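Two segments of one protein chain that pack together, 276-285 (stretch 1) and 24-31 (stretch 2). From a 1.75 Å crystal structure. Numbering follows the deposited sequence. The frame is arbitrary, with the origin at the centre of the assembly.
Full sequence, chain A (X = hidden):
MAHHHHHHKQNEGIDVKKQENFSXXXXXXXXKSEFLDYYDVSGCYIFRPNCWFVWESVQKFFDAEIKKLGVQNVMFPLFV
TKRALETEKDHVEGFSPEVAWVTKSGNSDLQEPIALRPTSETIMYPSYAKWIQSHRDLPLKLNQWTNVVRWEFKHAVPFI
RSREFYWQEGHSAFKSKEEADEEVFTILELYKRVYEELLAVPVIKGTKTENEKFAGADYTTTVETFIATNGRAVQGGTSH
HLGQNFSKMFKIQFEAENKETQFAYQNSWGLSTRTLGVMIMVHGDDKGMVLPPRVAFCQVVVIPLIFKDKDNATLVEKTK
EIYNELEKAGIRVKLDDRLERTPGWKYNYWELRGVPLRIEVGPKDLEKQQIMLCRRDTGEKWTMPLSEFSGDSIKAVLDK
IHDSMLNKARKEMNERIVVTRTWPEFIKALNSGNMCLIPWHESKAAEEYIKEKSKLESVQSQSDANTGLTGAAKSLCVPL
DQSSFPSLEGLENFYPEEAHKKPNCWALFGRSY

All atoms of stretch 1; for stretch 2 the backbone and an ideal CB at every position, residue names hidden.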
# COMPACT_ATOMS: atom_id res chain seq x y z
N LEU A 276 -2.39 15.91 0.33
CA LEU A 276 -1.04 16.47 0.26
C LEU A 276 -1.04 17.83 -0.44
O LEU A 276 -0.31 18.74 -0.05
CB LEU A 276 -0.10 15.51 -0.47
CG LEU A 276 0.59 14.43 0.38
CD1 LEU A 276 -0.43 13.51 1.01
CD2 LEU A 276 1.55 13.63 -0.47
N GLY A 277 -1.84 17.95 -1.51
CA GLY A 277 -1.92 19.23 -2.21
C GLY A 277 -2.50 20.33 -1.35
O GLY A 277 -2.00 21.46 -1.34
N VAL A 278 -3.56 20.01 -0.61
CA VAL A 278 -4.15 20.99 0.30
C VAL A 278 -3.12 21.44 1.32
O VAL A 278 -2.93 22.64 1.56
CB VAL A 278 -5.40 20.41 0.98
CG1 VAL A 278 -5.95 21.40 2.00
CG2 VAL A 278 -6.47 20.10 -0.07
N MET A 279 -2.43 20.47 1.92
CA MET A 279 -1.40 20.76 2.92
C MET A 279 -0.38 21.76 2.39
O MET A 279 -0.04 22.75 3.05
CB MET A 279 -0.71 19.45 3.33
CG MET A 279 0.36 19.62 4.42
SD MET A 279 1.35 18.11 4.56
CE MET A 279 2.34 18.16 3.06
N ILE A 280 0.10 21.52 1.16
CA ILE A 280 1.13 22.37 0.58
C ILE A 280 0.57 23.75 0.22
O ILE A 280 1.19 24.78 0.51
CB ILE A 280 1.75 21.68 -0.64
CG1 ILE A 280 2.44 20.38 -0.20
CG2 ILE A 280 2.69 22.64 -1.38
CD1 ILE A 280 2.91 19.52 -1.37
N MET A 281 -0.60 23.79 -0.43
CA MET A 281 -1.17 25.08 -0.80
C MET A 281 -1.51 25.94 0.41
O MET A 281 -1.42 27.17 0.34
CB MET A 281 -2.43 24.90 -1.67
CG MET A 281 -2.13 24.40 -3.07
SD MET A 281 -3.66 24.16 -4.01
CE MET A 281 -2.98 23.66 -5.59
N VAL A 282 -1.92 25.31 1.52
CA VAL A 282 -2.26 26.07 2.71
C VAL A 282 -1.00 26.59 3.40
O VAL A 282 -0.90 27.79 3.72
CB VAL A 282 -3.13 25.23 3.67
CG1 VAL A 282 -3.30 25.95 5.01
CG2 VAL A 282 -4.50 24.94 3.05
N HIS A 283 -0.01 25.73 3.61
CA HIS A 283 1.11 26.05 4.50
C HIS A 283 2.39 26.50 3.81
O HIS A 283 3.24 27.12 4.46
CB HIS A 283 1.47 24.85 5.38
CG HIS A 283 0.38 24.41 6.29
ND1 HIS A 283 -0.25 25.26 7.18
CD2 HIS A 283 -0.17 23.19 6.50
CE1 HIS A 283 -1.15 24.59 7.86
NE2 HIS A 283 -1.13 23.33 7.47
N GLY A 284 2.60 26.17 2.53
CA GLY A 284 3.83 26.56 1.87
C GLY A 284 4.00 28.07 1.82
O GLY A 284 3.03 28.83 1.86
N ASP A 285 5.26 28.52 1.76
CA ASP A 285 5.55 29.94 1.74
C ASP A 285 6.64 30.21 0.69
O ASP A 285 6.98 29.34 -0.12
CB ASP A 285 5.91 30.44 3.15
CG ASP A 285 7.24 29.89 3.67
OD1 ASP A 285 8.01 29.29 2.90
OD2 ASP A 285 7.52 30.07 4.88
N UNK A 24 2.89 28.73 -10.73
CA UNK A 24 4.33 28.59 -10.90
C UNK A 24 5.01 28.40 -9.55
O UNK A 24 5.92 27.56 -9.42
CB UNK A 24 4.91 29.81 -11.62
N UNK A 25 4.58 29.15 -8.53
CA UNK A 25 5.06 28.93 -7.16
C UNK A 25 4.87 27.47 -6.74
O UNK A 25 5.78 26.84 -6.20
CB UNK A 25 4.33 29.86 -6.18
N UNK A 26 3.67 26.94 -6.97
CA UNK A 26 3.35 25.57 -6.56
C UNK A 26 4.25 24.57 -7.26
O UNK A 26 4.79 23.65 -6.63
CB UNK A 26 1.88 25.25 -6.85
N UNK A 27 4.44 24.75 -8.56
CA UNK A 27 5.33 23.86 -9.30
C UNK A 27 6.74 23.90 -8.72
O UNK A 27 7.36 22.85 -8.52
CB UNK A 27 5.36 24.24 -10.78
N UNK A 28 7.25 25.10 -8.43
CA UNK A 28 8.61 25.20 -7.91
C UNK A 28 8.72 24.59 -6.52
O UNK A 28 9.70 23.91 -6.21
CB UNK A 28 9.06 26.66 -7.88
N UNK A 29 7.70 24.78 -5.67
CA UNK A 29 7.78 24.27 -4.31
C UNK A 29 7.71 22.74 -4.30
O UNK A 29 8.46 22.08 -3.57
CB UNK A 29 6.66 24.86 -3.45
N UNK A 30 6.81 22.13 -5.08
CA UNK A 30 6.68 20.68 -4.99
C UNK A 30 7.88 19.97 -5.61
O UNK A 30 8.24 18.86 -5.18
CB UNK A 30 5.39 20.22 -5.67
N UNK A 31 8.54 20.58 -6.61
CA UNK A 31 9.69 19.92 -7.24
C UNK A 31 10.98 20.19 -6.47
O UNK A 31 11.76 19.26 -6.22
CB UNK A 31 9.84 20.39 -8.69

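Stretch 2 is helical throughout, with phi/psi near -65/-42, and its axis passes 11.0 Å from that of helix 276-283 at 112° between their N-to-C directions. Such a separation leaves room for large side chains between the backbones.

Position 24 has nothing of stretch 1 within 5.5 Å of its ideal CB, so contact with stretch 1 sets no preference. It is Glu 24, whose OE2 accepts a hydrogen bond from NE2 of the residue at 28 (2.9 Å), one helical turn on.

At position 25 the CA-to-CB bond points toward stretch 1, yet no atom there lies within 5.5 Å of the ideal CB; a short side chain would fall short. Ahead lie the bare backbone of Gly 284 and the carbonyl of Asp 285. A long donor such as Lys or Arg, or a large aromatic with a donor, would suit. The residue is Trp 25, with chi1 t. Its NE1 donates to Asp 285 O (2.9 Å, 154° at the hydrogen), and that oxygen lies near the ring plane, where the N-H points. CZ2 comes within 3.4 Å of Gly 284 C. The absence of a side chain at Gly 284 matters: an ideal CB there would sit 2.7 Å from Trp 25 CH2, a clash.

Position 26 also points toward stretch 1, its ideal CB 5.3 Å from Met 281 CE, with Ile 280 and the open backbone of Gly 277 farther on. Met, Leu, Phe or Tyr are plausible. Tyr 26, chi1 t, brings its OH to 3.5 Å from Gly 277 CA; an ideal CB on Gly 277 would be only 3.1 Å from that OH. Met 281 CE lies over one ring face, 3.8 Å from the centroid and 15° off the normal, a CH-pi contact, whereas Ile 280 CG2 meets the edge at CE1 (3.8 Å).

Positions 27 and 28 are out of reach, and stretch 1 leaves both choices open. They are Ser 27 and Gln 28, the latter the donor to Glu 24.

Position 29 points toward stretch 1, with its ideal CB 5.0 Å from Ile 280 CG2: a small or medium apolar group fits. Val 29 places CG1 4.2 Å from Ile 280 CG2.

Position 30 points sideways, its ideal CB 5.0 Å from Ile 280 CD1, so Val, Leu or Ile could reach that methyl. Ile 30, chi1 p, does so through CG2, 3.9 Å from Ile 280 CD1.

Position 31 is out of reach and unconstrained by stretch 1. Thr 31 hydrogen-bonds through OG1 to Ser 27 O (2.9 Å).

Stretch 2 24-31: EWYSQVIT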
# COMPACT_ATOMS: atom_id res chain seq x y z
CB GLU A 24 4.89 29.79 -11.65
CG GLU A 24 6.42 29.80 -11.78
CD GLU A 24 6.98 28.61 -12.55
OE1 GLU A 24 6.23 27.94 -13.30
OE2 GLU A 24 8.20 28.35 -12.41
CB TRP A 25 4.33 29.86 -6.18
CG TRP A 25 4.61 29.51 -4.74
CD1 TRP A 25 5.65 29.96 -3.97
CD2 TRP A 25 3.85 28.63 -3.89
NE1 TRP A 25 5.58 29.43 -2.71
CE2 TRP A 25 4.49 28.60 -2.63
CE3 TRP A 25 2.68 27.88 -4.08
CZ2 TRP A 25 4.02 27.83 -1.57
CZ3 TRP A 25 2.20 27.11 -3.01
CH2 TRP A 25 2.87 27.10 -1.77
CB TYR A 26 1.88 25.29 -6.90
CG TYR A 26 1.30 23.99 -6.42
CD1 TYR A 26 1.29 23.66 -5.07
CD2 TYR A 26 0.70 23.11 -7.32
CE1 TYR A 26 0.71 22.49 -4.63
CE2 TYR A 26 0.10 21.92 -6.89
CZ TYR A 26 0.11 21.62 -5.54
OH TYR A 26 -0.48 20.46 -5.10
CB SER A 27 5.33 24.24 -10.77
OG SER A 27 6.23 23.41 -11.49
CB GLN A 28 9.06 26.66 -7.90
CG GLN A 28 9.29 27.22 -9.30
CD GLN A 28 10.13 28.48 -9.31
OE1 GLN A 28 10.98 28.68 -8.44
NE2 GLN A 28 9.88 29.36 -10.27
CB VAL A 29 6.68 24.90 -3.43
CG1 VAL A 29 6.58 24.17 -2.09
CG2 VAL A 29 6.97 26.38 -3.19
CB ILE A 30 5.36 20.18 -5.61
CG1 ILE A 30 5.34 20.40 -7.13
CG2 ILE A 30 4.14 20.81 -4.88
CD1 ILE A 30 3.98 20.11 -7.79
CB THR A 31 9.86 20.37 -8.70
OG1 THR A 31 10.00 21.80 -8.77
CG2 THR A 31 8.68 19.91 -9.55
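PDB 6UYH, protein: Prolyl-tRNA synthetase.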